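Local coordinates for protein citrate lyase (Yersinia pestis, PDB 3QLL) that probably acts as a magnesium-dependent lyase, being a CitE-like homologue of the citrate lyase beta subunit encoded in a virulence operon, at residues Q85-A90 with G116-H121; I146-M151 with T180-G185; A172-A177 with R210-S215; S201-L206 with S246-S251; S236-E241 with P258-T263. One frame throughout, in Å; residues are numbered along the deposited sequence.

Interaction 1 of 5, residues Q85-A90 with G116-H121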
# COMPACT_ATOMS: atom_id res chain seq x y z
N GLN A 85 18.31 37.32 -0.09
CA GLN A 85 18.17 37.88 1.25
C GLN A 85 18.18 36.74 2.30
O GLN A 85 19.12 36.63 3.09
CB GLN A 85 16.86 38.67 1.34
CG GLN A 85 16.68 39.42 2.64
CD GLN A 85 17.50 40.71 2.64
OE1 GLN A 85 17.22 41.65 1.89
NE2 GLN A 85 18.53 40.76 3.48
N ALA A 86 17.20 35.82 2.21
CA ALA A 86 17.00 34.72 3.19
C ALA A 86 18.24 33.83 3.32
O ALA A 86 18.59 33.35 4.40
CB ALA A 86 15.80 33.88 2.78
N ARG A 87 18.86 33.60 2.18
CA ARG A 87 20.08 32.83 2.08
C ARG A 87 21.17 33.31 3.04
O ARG A 87 21.61 32.56 3.92
CB ARG A 87 20.60 32.86 0.65
CG ARG A 87 21.76 31.96 0.32
CD ARG A 87 21.98 31.97 -1.21
NE ARG A 87 20.85 31.36 -1.88
CZ ARG A 87 20.18 31.90 -2.90
NH1 ARG A 87 20.54 33.06 -3.41
NH2 ARG A 87 19.16 31.23 -3.43
N GLN A 88 21.62 34.56 2.86
CA GLN A 88 22.77 35.05 3.62
C GLN A 88 22.62 35.29 5.15
O GLN A 88 23.56 35.12 5.91
CB GLN A 88 23.27 36.31 2.96
CG GLN A 88 23.86 36.02 1.60
CD GLN A 88 23.90 37.24 0.70
OE1 GLN A 88 22.97 38.05 0.66
NE2 GLN A 88 24.96 37.33 -0.10
N LYS A 89 21.44 35.65 5.60
CA LYS A 89 21.15 35.58 7.03
C LYS A 89 21.43 34.22 7.66
O LYS A 89 22.06 34.12 8.73
CB LYS A 89 19.73 35.96 7.28
CG LYS A 89 19.53 37.39 6.96
CD LYS A 89 18.11 37.79 7.17
CE LYS A 89 17.97 39.26 6.86
NZ LYS A 89 16.57 39.79 7.02
N ALA A 90 20.87 33.20 7.03
CA ALA A 90 21.02 31.87 7.56
C ALA A 90 22.50 31.49 7.60
O ALA A 90 22.97 30.89 8.57
CB ALA A 90 20.18 30.85 6.76
N GLY A 116 18.40 26.48 -5.19
CA GLY A 116 19.09 25.41 -4.48
C GLY A 116 20.56 25.29 -4.81
O GLY A 116 21.37 25.01 -3.93
N ILE A 117 20.91 25.47 -6.08
CA ILE A 117 22.32 25.54 -6.46
C ILE A 117 23.06 26.67 -5.74
O ILE A 117 24.09 26.46 -5.11
CB ILE A 117 22.47 25.74 -7.97
CG1 ILE A 117 21.82 24.54 -8.70
CG2 ILE A 117 23.93 25.95 -8.39
CD1 ILE A 117 22.60 23.21 -8.67
N GLU A 118 22.48 27.86 -5.79
CA GLU A 118 23.03 29.03 -5.08
C GLU A 118 23.16 28.80 -3.57
O GLU A 118 24.20 29.12 -2.99
CB GLU A 118 22.16 30.24 -5.34
CG GLU A 118 22.15 30.67 -6.79
CD GLU A 118 21.09 31.73 -7.07
OE1 GLU A 118 20.13 31.84 -6.26
OE2 GLU A 118 21.21 32.44 -8.09
N ASP A 119 22.11 28.24 -2.97
CA ASP A 119 22.12 27.92 -1.55
C ASP A 119 23.31 27.00 -1.23
O ASP A 119 24.01 27.17 -0.23
CB ASP A 119 20.81 27.25 -1.12
CG ASP A 119 19.61 28.20 -1.22
OD1 ASP A 119 19.80 29.43 -1.11
OD2 ASP A 119 18.47 27.71 -1.35
N ILE A 120 23.51 25.99 -2.07
CA ILE A 120 24.60 25.05 -1.89
C ILE A 120 25.95 25.74 -2.10
O ILE A 120 26.90 25.52 -1.35
CB ILE A 120 24.44 23.80 -2.81
CG1 ILE A 120 23.22 23.01 -2.34
CG2 ILE A 120 25.70 22.94 -2.81
CD1 ILE A 120 22.78 21.90 -3.25
N HIS A 121 26.02 26.59 -3.11
CA HIS A 121 27.23 27.36 -3.37
C HIS A 121 27.60 28.21 -2.16
O HIS A 121 28.74 28.21 -1.69
CB HIS A 121 27.04 28.25 -4.58
CG HIS A 121 28.30 28.90 -5.05
ND1 HIS A 121 29.55 28.49 -4.61
CD2 HIS A 121 28.53 29.90 -5.92
CE1 HIS A 121 30.48 29.21 -5.20
NE2 HIS A 121 29.89 30.08 -6.01
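Arg87 lays its guanidinium over the side chain of Glu118, with Glu118 CB 3.5 Å from the guanidinium plane and over its centre. The carboxylate of the same glutamate then turns up beside the terminal nitrogens. Glu118 OE1 lies 3.1 Å from Arg87 NH2 and makes a salt bridge with it. The carboxylate plane stands 71° from the guanidinium plane, so the two groups do not meet flat. Asp119 takes the other approach and comes to the edge of the guanidinium. Arg87 NE donates to Asp119 OD1. This bond is very short in the model, so its exact geometry is doubtful. Arg87 NH2 adds a weak bond to the same oxygen, Asp119 OD1, at 3.0 Å. The three residues form a salt-bridge network between helices 83-91 and 114-125. These are neighbouring helices on the outside of the closed eight-stranded parallel barrel. Arg87 leaves its helix with CG anti to the backbone N (chi1 -172°) and stays extended to CD. A bend at chi3 then turns the guanidinium onto Glu118. Glu84 gives Arg87 NH1 a further salt bridge. The other oxygen of Asp119, OD2, accepts a hydrogen bond from Asn109 ND2. Arg87 also packs on Ala115 and Ala122 of the partner helix.

Interaction 2 of 5, residues I146-M151 with T180-G185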
# COMPACT_ATOMS: atom_id res chain seq x y z
N ILE A 146 24.43 12.84 -3.76
CA ILE A 146 24.99 14.08 -4.26
C ILE A 146 25.27 15.07 -3.14
O ILE A 146 26.36 15.62 -3.07
CB ILE A 146 24.06 14.72 -5.29
CG1 ILE A 146 23.99 13.86 -6.54
CG2 ILE A 146 24.56 16.10 -5.65
CD1 ILE A 146 23.00 14.37 -7.58
N LEU A 147 24.28 15.31 -2.29
CA LEU A 147 24.44 16.16 -1.12
C LEU A 147 25.52 15.66 -0.18
O LEU A 147 26.35 16.46 0.32
CB LEU A 147 23.14 16.28 -0.36
CG LEU A 147 22.31 17.49 -0.74
CD1 LEU A 147 21.17 17.60 0.26
CD2 LEU A 147 23.14 18.78 -0.78
N ASP A 148 25.48 14.34 0.08
CA ASP A 148 26.48 13.66 0.88
C ASP A 148 27.91 13.96 0.37
O ASP A 148 28.73 14.48 1.14
CB ASP A 148 26.19 12.14 0.89
CG ASP A 148 27.15 11.33 1.79
OD1 ASP A 148 27.95 11.95 2.50
OD2 ASP A 148 27.11 10.07 1.79
N ARG A 149 28.18 13.70 -0.91
CA ARG A 149 29.51 13.97 -1.48
C ARG A 149 29.87 15.47 -1.47
O ARG A 149 31.02 15.83 -1.23
CB ARG A 149 29.63 13.41 -2.91
CG ARG A 149 29.67 11.89 -3.01
CD ARG A 149 29.09 11.49 -4.36
NE ARG A 149 28.98 10.05 -4.50
CZ ARG A 149 28.19 9.45 -5.38
NH1 ARG A 149 27.43 10.17 -6.20
NH2 ARG A 149 28.16 8.12 -5.44
N LEU A 150 28.90 16.33 -1.74
CA LEU A 150 29.17 17.76 -1.71
C LEU A 150 29.65 18.24 -0.36
O LEU A 150 30.51 19.12 -0.28
CB LEU A 150 27.94 18.56 -2.12
CG LEU A 150 27.71 18.47 -3.63
CD1 LEU A 150 26.42 19.19 -3.99
CD2 LEU A 150 28.95 18.98 -4.41
N MSE A 151 29.14 17.65 0.70
CA MSE A 151 29.52 18.08 2.03
C MSE A 151 30.50 17.17 2.77
O MSE A 151 30.70 17.32 3.98
CB MSE A 151 28.26 18.32 2.85
CG MSE A 151 27.58 19.59 2.40
SE MSE A 151 25.99 19.77 3.37
CE MSE A 151 25.25 18.02 2.95
N THR A 180 22.29 6.54 1.95
CA THR A 180 23.57 6.83 2.62
C THR A 180 23.40 6.80 4.13
O THR A 180 22.36 7.18 4.63
CB THR A 180 24.14 8.20 2.13
OG1 THR A 180 25.22 8.57 2.98
CG2 THR A 180 23.11 9.26 2.26
N PRO A 181 24.46 6.41 4.87
CA PRO A 181 24.52 6.39 6.35
C PRO A 181 24.28 7.79 6.91
O PRO A 181 23.94 7.94 8.07
CB PRO A 181 25.95 5.95 6.65
CG PRO A 181 26.36 5.17 5.46
CD PRO A 181 25.61 5.70 4.26
N LYS A 182 24.65 8.80 6.13
CA LYS A 182 24.43 10.17 6.58
C LYS A 182 22.96 10.59 6.70
O LYS A 182 22.65 11.56 7.38
CB LYS A 182 25.21 11.13 5.71
CG LYS A 182 26.61 11.23 6.27
CD LYS A 182 27.59 11.90 5.34
CE LYS A 182 27.34 13.38 5.25
NZ LYS A 182 28.57 14.11 4.85
N LEU A 183 22.07 9.86 6.03
CA LEU A 183 20.62 10.10 6.15
C LEU A 183 20.17 9.79 7.58
O LEU A 183 20.49 8.72 8.10
CB LEU A 183 19.85 9.24 5.17
CG LEU A 183 18.33 9.38 5.20
CD1 LEU A 183 18.01 10.81 4.84
CD2 LEU A 183 17.67 8.42 4.23
N ALA A 184 19.51 10.74 8.22
CA ALA A 184 19.14 10.60 9.63
C ALA A 184 17.64 10.58 9.89
O ALA A 184 17.21 10.48 11.01
CB ALA A 184 19.79 11.73 10.45
N GLY A 185 16.85 10.62 8.83
CA GLY A 185 15.40 10.65 8.95
C GLY A 185 14.75 11.18 7.68
O GLY A 185 15.38 11.83 6.84
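Asp148 reaches from helix 141-150 to Thr180 and Lys182 in the turn that leads into strand 183-188. Thr180 to Leu183 form a type I beta turn, and Thr180 also makes an ST turn. Both segments belong to the parallel barrel: the helix packs on its outside, and the turn feeds its sixth strand. The tight part of the contact is polar. Thr180 OG1 donates to Asp148 OD2 at 2.7 Å. The hydroxyl comes in from above the carboxylate plane, 52° out of it. Asp148 CG is anti to its own backbone N (chi1 -176°), which carries the carboxylate out from the helix toward the turn. The hydroxyl of Thr180 is thus used twice, as donor to the aspartate and as acceptor from its own turn.

The Lys182 side is more exposed to solvent and less certain. Its chain bends at chi3 and crosses the carboxylate at a slant. Lys182 NZ lies 3.3 Å from Asp148 OD1, a salt bridge whose exact geometry is doubtful because that oxygen sits too close to the lysine chain in the model. Asp148 and Lys182 are both partly exposed, whereas Thr180 and Met151 are buried. Met151 is a selenomethionine just past the helix. It packs on Leu129, Leu133 and Leu160 and touches this contact only lightly. Within the turn, Lys182 N donates to Thr180 OG1 at 3.2 Å with an angle of 157°.

Interaction 3 of 5, residues A172-A177 with R210-S215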
# COMPACT_ATOMS: atom_id res chain seq x y z
N ALA A 172 10.17 5.52 -4.93
CA ALA A 172 11.56 5.19 -4.73
C ALA A 172 11.93 5.23 -3.25
O ALA A 172 13.11 5.29 -2.93
CB ALA A 172 12.45 6.14 -5.53
N VAL A 173 10.93 5.22 -2.35
CA VAL A 173 11.22 5.50 -0.94
C VAL A 173 12.16 4.46 -0.30
O VAL A 173 12.99 4.80 0.53
CB VAL A 173 9.94 5.74 -0.06
CG1 VAL A 173 9.19 4.43 0.25
CG2 VAL A 173 10.30 6.47 1.22
N GLU A 174 12.04 3.21 -0.72
CA GLU A 174 12.91 2.17 -0.22
C GLU A 174 14.37 2.47 -0.58
O GLU A 174 15.25 2.38 0.27
CB GLU A 174 12.48 0.78 -0.72
CG GLU A 174 11.06 0.39 -0.20
CD GLU A 174 9.92 1.16 -0.89
OE1 GLU A 174 10.15 1.66 -2.01
OE2 GLU A 174 8.80 1.25 -0.33
N SER A 175 14.63 2.87 -1.81
CA SER A 175 16.01 3.13 -2.19
C SER A 175 16.55 4.44 -1.59
O SER A 175 17.76 4.51 -1.35
CB SER A 175 16.17 3.10 -3.72
OG SER A 175 15.70 4.23 -4.40
N ILE A 176 15.71 5.47 -1.42
CA ILE A 176 16.08 6.73 -0.74
C ILE A 176 16.48 6.54 0.73
O ILE A 176 17.43 7.16 1.21
CB ILE A 176 14.92 7.77 -0.85
CG1 ILE A 176 14.80 8.22 -2.30
CG2 ILE A 176 15.12 8.95 0.13
CD1 ILE A 176 13.50 8.95 -2.64
N ALA A 177 15.67 5.76 1.46
CA ALA A 177 15.92 5.49 2.89
C ALA A 177 17.21 4.69 3.11
O ALA A 177 17.80 4.77 4.17
CB ALA A 177 14.73 4.77 3.53
N ARG A 210 1.91 7.09 3.86
CA ARG A 210 2.55 7.26 5.18
C ARG A 210 3.06 5.90 5.68
O ARG A 210 4.13 5.85 6.27
CB ARG A 210 1.59 7.88 6.21
CG ARG A 210 1.54 9.43 6.20
CD ARG A 210 0.67 9.92 7.41
NE ARG A 210 0.77 11.36 7.71
CZ ARG A 210 -0.16 12.22 7.27
NH1 ARG A 210 -1.19 11.75 6.53
NH2 ARG A 210 -0.08 13.53 7.55
N ALA A 211 2.27 4.84 5.50
CA ALA A 211 2.67 3.54 5.96
C ALA A 211 3.93 3.08 5.20
O ALA A 211 4.84 2.53 5.81
CB ALA A 211 1.52 2.52 5.83
N ARG A 212 3.99 3.36 3.90
CA ARG A 212 5.15 3.02 3.09
C ARG A 212 6.37 3.83 3.51
O ARG A 212 7.49 3.31 3.51
CB ARG A 212 4.85 3.22 1.60
CG ARG A 212 5.80 2.48 0.73
CD ARG A 212 5.45 2.53 -0.75
NE ARG A 212 6.58 2.13 -1.58
CZ ARG A 212 6.59 2.31 -2.89
NH1 ARG A 212 5.54 2.87 -3.45
NH2 ARG A 212 7.64 1.93 -3.61
N LEU A 213 6.16 5.09 3.88
CA LEU A 213 7.30 5.88 4.34
C LEU A 213 7.87 5.34 5.66
O LEU A 213 9.08 5.08 5.75
CB LEU A 213 6.92 7.35 4.49
CG LEU A 213 8.00 8.21 5.16
CD1 LEU A 213 9.26 8.22 4.31
CD2 LEU A 213 7.52 9.62 5.38
N VAL A 214 6.99 5.09 6.63
CA VAL A 214 7.41 4.59 7.95
C VAL A 214 8.15 3.25 7.80
O VAL A 214 9.23 3.06 8.36
CB VAL A 214 6.19 4.44 8.90
CG1 VAL A 214 6.57 3.73 10.19
CG2 VAL A 214 5.64 5.79 9.22
N SER A 215 7.61 2.34 7.01
CA SER A 215 8.25 1.05 6.76
C SER A 215 9.71 1.17 6.23
O SER A 215 10.59 0.48 6.69
CB SER A 215 7.40 0.23 5.79
OG SER A 215 8.11 -0.92 5.39
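Glu174 and Arg212 make the charged part of this contact. Arg212 grips the carboxylate side-on with two nitrogens, one to each oxygen. Arg212 NE donates to Glu174 OE2 at 2.7 Å, almost straight at 169°. That oxygen uses its syn lone pair and lies in the guanidinium plane. Arg212 NH2 donates to Glu174 OE1 at 3.0 Å, a more bent bond tilted out of both planes. The carboxylate and guanidinium planes are only 20° apart. Arg212 is extended from CG to NE, while Glu174 folds back at chi2 to meet it. Arg212 NH1 has a further partner in Asn171 OD1.

The apolar part lies deeper. Val173 CG2 meets Leu213 CD1 at 3.7 Å, and the two side chains cross at about a right angle. Val173 CG1 lies beside the arginine, 3.8 Å from the backbone oxygen Arg212 O. Leu213 and Val173 also touch Ile164 of barrel strand 159-164, so this pair joins the helix layer to the barrel wall.

The axes of segments 173-177 and 210-215 approach to 9.7 Å and cross at -31°; the second segment is part of helix 203-220. That helix also meets a second subunit, where Ala211 packs on Leu208 of that chain. Two bonds to one carboxylate hold the guanidinium against rotation, so the paired charges probably largely offset each other at the partly exposed edge of the apolar contact.

Interaction 4 of 5, residues S201-L206 with S246-S251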
# COMPACT_ATOMS: atom_id res chain seq x y z
N SER A 201 -5.77 16.47 1.36
CA SER A 201 -4.74 16.41 2.40
C SER A 201 -5.08 15.56 3.63
O SER A 201 -4.25 15.40 4.53
CB SER A 201 -4.35 17.81 2.86
OG SER A 201 -3.57 18.46 1.89
N THR A 202 -6.33 15.15 3.73
CA THR A 202 -6.78 14.35 4.86
C THR A 202 -6.05 12.99 4.99
O THR A 202 -5.37 12.54 4.06
CB THR A 202 -8.26 14.15 4.82
OG1 THR A 202 -8.65 13.57 3.57
CG2 THR A 202 -8.94 15.54 5.04
N TRP A 203 -6.06 12.47 6.22
CA TRP A 203 -5.42 11.20 6.58
C TRP A 203 -5.60 10.02 5.59
O TRP A 203 -4.61 9.39 5.19
CB TRP A 203 -5.85 10.76 7.98
CG TRP A 203 -4.98 9.62 8.46
CD1 TRP A 203 -5.24 8.27 8.36
CD2 TRP A 203 -3.69 9.73 9.10
NE1 TRP A 203 -4.20 7.54 8.91
CE2 TRP A 203 -3.24 8.41 9.37
CE3 TRP A 203 -2.90 10.80 9.51
CZ2 TRP A 203 -2.02 8.14 10.01
CZ3 TRP A 203 -1.65 10.54 10.14
CH2 TRP A 203 -1.24 9.22 10.39
N GLU A 204 -6.85 9.71 5.26
CA GLU A 204 -7.23 8.49 4.55
C GLU A 204 -6.60 8.39 3.15
O GLU A 204 -5.95 7.39 2.85
CB GLU A 204 -8.78 8.29 4.51
CG GLU A 204 -9.40 8.10 5.91
CD GLU A 204 -9.90 9.44 6.56
OE1 GLU A 204 -9.53 10.54 6.06
OE2 GLU A 204 -10.67 9.39 7.55
N PRO A 205 -6.70 9.47 2.33
CA PRO A 205 -6.10 9.39 0.99
C PRO A 205 -4.58 9.25 1.00
O PRO A 205 -4.05 8.91 -0.07
CB PRO A 205 -6.49 10.74 0.36
CG PRO A 205 -7.67 11.16 1.07
CD PRO A 205 -7.49 10.70 2.49
N LEU A 206 -3.94 9.56 2.12
CA LEU A 206 -2.51 9.55 2.27
C LEU A 206 -2.00 8.40 3.17
O LEU A 206 -0.79 8.25 3.37
CB LEU A 206 -2.01 10.92 2.83
CG LEU A 206 -2.23 12.15 1.94
CD1 LEU A 206 -1.85 13.43 2.61
CD2 LEU A 206 -1.51 11.98 0.56
N SER A 246 1.78 8.71 15.47
CA SER A 246 2.49 7.95 16.47
C SER A 246 2.11 6.47 16.38
O SER A 246 2.98 5.61 16.38
CB SER A 246 2.20 8.51 17.87
OG SER A 246 2.73 7.69 18.88
N ASP A 247 0.83 6.19 16.22
CA ASP A 247 0.34 4.82 16.08
C ASP A 247 0.88 4.14 14.84
O ASP A 247 1.10 2.91 14.82
CB ASP A 247 -1.18 4.82 16.05
CG ASP A 247 -1.78 5.01 17.41
OD1 ASP A 247 -1.03 5.00 18.40
OD2 ASP A 247 -3.01 5.19 17.48
N PHE A 248 1.01 4.94 13.77
CA PHE A 248 1.56 4.43 12.52
C PHE A 248 3.06 4.07 12.61
O PHE A 248 3.54 3.22 11.84
CB PHE A 248 1.34 5.46 11.40
CG PHE A 248 0.27 5.10 10.46
CD1 PHE A 248 -0.97 4.68 10.94
CD2 PHE A 248 0.47 5.16 9.09
CE1 PHE A 248 -1.99 4.34 10.07
CE2 PHE A 248 -0.54 4.83 8.20
CZ PHE A 248 -1.78 4.41 8.69
N GLY A 249 3.75 4.65 13.61
CA GLY A 249 5.18 4.46 13.80
C GLY A 249 6.11 5.64 13.53
O GLY A 249 7.31 5.49 13.54
N PHE A 250 5.55 6.80 13.20
CA PHE A 250 6.27 8.08 13.22
C PHE A 250 6.82 8.39 14.64
O PHE A 250 6.17 8.07 15.64
CB PHE A 250 5.35 9.25 12.77
CG PHE A 250 5.05 9.25 11.29
CD1 PHE A 250 5.90 9.88 10.39
CD2 PHE A 250 3.94 8.59 10.80
CE1 PHE A 250 5.63 9.86 9.03
CE2 PHE A 250 3.66 8.56 9.45
CZ PHE A 250 4.50 9.20 8.56
N SER A 251 8.03 8.96 14.70
CA SER A 251 8.70 9.23 15.96
C SER A 251 8.61 10.69 16.26
O SER A 251 8.94 11.12 17.37
CB SER A 251 10.19 8.84 15.87
OG SER A 251 10.35 7.49 15.47
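The start of helix 203-220 meets the end of helix 235-248 through an aromatic pair on the outside of the barrel, close to a subunit interface. Trp203 and Phe248 form a T-shaped (edge-to-face) stack. The indole gives its edge and the phenyl ring its face. Trp203 CZ2 sits over the centre of the Phe248 ring, 3.6 Å above its plane. Its nearest ring atom is Phe248 CD1, at 3.7 Å. The six-membered ring of Trp203 and the Phe248 ring have centroids 5.0 Å apart, with planes at 81°. Trp203 CG is anti to the backbone N (chi1 -168°), which sends the indole across to the phenylalanine. Phe248 is the last residue of its helix. Gly249 follows with positive phi and closes the helix in a Schellman motif.

Around the pair, Trp203 makes a cation-pi contact with Arg244. Phe248 also packs on Pro205 of a second subunit, so the stack lies next to the assembly contact. The backbones stay far apart, and the rings alone bridge the gap. The contact is therefore held by dispersion and by the weak attraction of a C-H edge for a pi face.

Interaction 5 of 5, residues S236-E241 with P258-T263; sequences SGLQSE and PAQIST
Gln260 is the first residue of 258-263 to touch helix 235-248, and it does so with its aliphatic part. This is where the chain leaves the last barrel strand, 252-255, and turns into helix 261-267. Leu238 CD2 lies 3.7 Å from Gln260 CB and equally close to Gln260 CG. The leucine crosses the glutamine stem obliquely. The amide end points on to other partners: Gln260 NE2 donates to Phe229 O, and Gln260 OE1 accepts from Ile256 N. These two bonds satisfy the amide and fix its rotation, leaving the stem as the surface for Leu238.

Ile261 turns away from helix 235-248. It packs on Ala255 and on Ser47 and Leu49 of strand 47-52, so it faces the first and last strands, which meet where the barrel closes.

Thr263, one turn after Gln260, completes the contact. It and Leu238 reach toward each other tip to tip, with Leu238 CD2 3.8 Å from Thr263 CB. Leu238 CG is anti to the backbone N (chi1 172°), which carries the branch toward segment 258-263, where CD2 rests between Gln260 and Thr263. The contact is apolar and partly buried, and the exposed Gln239 borders it on the solvent side. That side chain crosses the threonine at about a right angle, with Gln239 CG 3.7 Å from Thr263 CG2.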
# COMPACT_ATOMS: atom_id res chain seq x y z
N SER A 236 -7.67 20.33 18.15
CA SER A 236 -8.19 18.97 18.10
C SER A 236 -7.61 18.19 16.89
O SER A 236 -7.17 17.06 17.04
CB SER A 236 -9.71 18.98 18.06
OG SER A 236 -10.16 17.64 17.96
N GLY A 237 -7.66 18.77 15.69
CA GLY A 237 -7.12 18.11 14.51
C GLY A 237 -5.64 17.81 14.61
O GLY A 237 -5.19 16.73 14.23
N LEU A 238 -4.90 18.69 15.26
CA LEU A 238 -3.48 18.51 15.46
C LEU A 238 -3.20 17.33 16.37
O LEU A 238 -2.31 16.52 16.09
CB LEU A 238 -2.87 19.77 16.08
CG LEU A 238 -1.42 19.69 16.54
CD1 LEU A 238 -0.50 19.37 15.34
CD2 LEU A 238 -0.97 20.91 17.30
N GLN A 239 -3.95 17.24 17.47
CA GLN A 239 -3.85 16.15 18.44
C GLN A 239 -4.15 14.77 17.84
O GLN A 239 -3.44 13.80 18.08
CB GLN A 239 -4.78 16.40 19.64
CG GLN A 239 -4.32 17.51 20.57
CD GLN A 239 -5.32 17.89 21.66
OE1 GLN A 239 -6.50 17.48 21.62
NE2 GLN A 239 -4.88 18.74 22.59
N SER A 240 -5.25 14.72 17.11
CA SER A 240 -5.71 13.53 16.43
C SER A 240 -4.66 13.03 15.41
O SER A 240 -4.34 11.83 15.40
CB SER A 240 -7.05 13.79 15.76
OG SER A 240 -7.49 12.64 15.07
N GLU A 241 -4.17 13.93 14.55
CA GLU A 241 -3.19 13.58 13.51
C GLU A 241 -1.89 13.09 14.14
O GLU A 241 -1.28 12.08 13.67
CB GLU A 241 -2.92 14.76 12.54
CG GLU A 241 -2.00 14.39 11.38
CD GLU A 241 -1.92 15.45 10.26
OE1 GLU A 241 -0.90 16.17 10.17
OE2 GLU A 241 -2.89 15.54 9.45
N PRO A 258 4.83 27.83 16.35
CA PRO A 258 5.28 27.48 17.71
C PRO A 258 4.15 27.05 18.67
O PRO A 258 4.41 26.37 19.66
CB PRO A 258 5.93 28.78 18.21
CG PRO A 258 6.34 29.52 16.98
CD PRO A 258 5.28 29.18 15.96
N ALA A 259 2.91 27.46 18.40
CA ALA A 259 1.76 27.03 19.22
C ALA A 259 1.52 25.51 19.16
O ALA A 259 0.90 24.92 20.06
CB ALA A 259 0.51 27.76 18.78
N GLN A 260 1.99 24.89 18.09
CA GLN A 260 1.78 23.46 17.91
C GLN A 260 2.80 22.66 18.71
O GLN A 260 2.53 21.50 19.05
CB GLN A 260 1.85 23.09 16.42
CG GLN A 260 0.78 23.68 15.54
CD GLN A 260 0.99 23.34 14.07
OE1 GLN A 260 2.13 23.16 13.61
NE2 GLN A 260 -0.10 23.25 13.33
N ILE A 261 3.89 23.31 19.09
CA ILE A 261 5.06 22.60 19.63
C ILE A 261 4.79 21.84 20.91
O ILE A 261 5.21 20.69 21.04
CB ILE A 261 6.27 23.56 19.84
CG1 ILE A 261 6.73 24.13 18.50
CG2 ILE A 261 7.45 22.83 20.47
CD1 ILE A 261 7.10 23.08 17.52
N SER A 262 4.11 22.47 21.87
CA SER A 262 3.89 21.83 23.16
C SER A 262 2.98 20.60 22.98
O SER A 262 3.21 19.55 23.59
CB SER A 262 3.29 22.82 24.18
OG SER A 262 1.89 23.00 24.04
N THR A 263 1.95 20.73 22.16
CA THR A 263 1.07 19.60 21.86
C THR A 263 1.84 18.40 21.28
O THR A 263 1.67 17.27 21.74
CB THR A 263 -0.03 20.02 20.85
OG1 THR A 263 -0.84 21.07 21.43
CG2 THR A 263 -0.92 18.86 20.54

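How the interactions relate
All five contacts lie around one parallel barrel; four join parts of its outer layer, and interaction 2 joins a helix to the turn entering a strand. Interactions 1 and 4 are buried; interactions 2, 3 and 5 are partly exposed. Interaction 1 is ionic, interaction 3 joins an ion pair to apolar packing, and interaction 2 joins a hydroxyl bond to a less certain ion pair. Interaction 4 is aromatic and interaction 5 aliphatic. Interactions 3 and 4 share helix 203-220 and both reach a second subunit. Interactions 4 and 5 share helix 235-248. Ile120 of interaction 1 touches Leu147 and Leu150 of interaction 2, and Leu183 links interaction 2 to helix 173-177 of interaction 3.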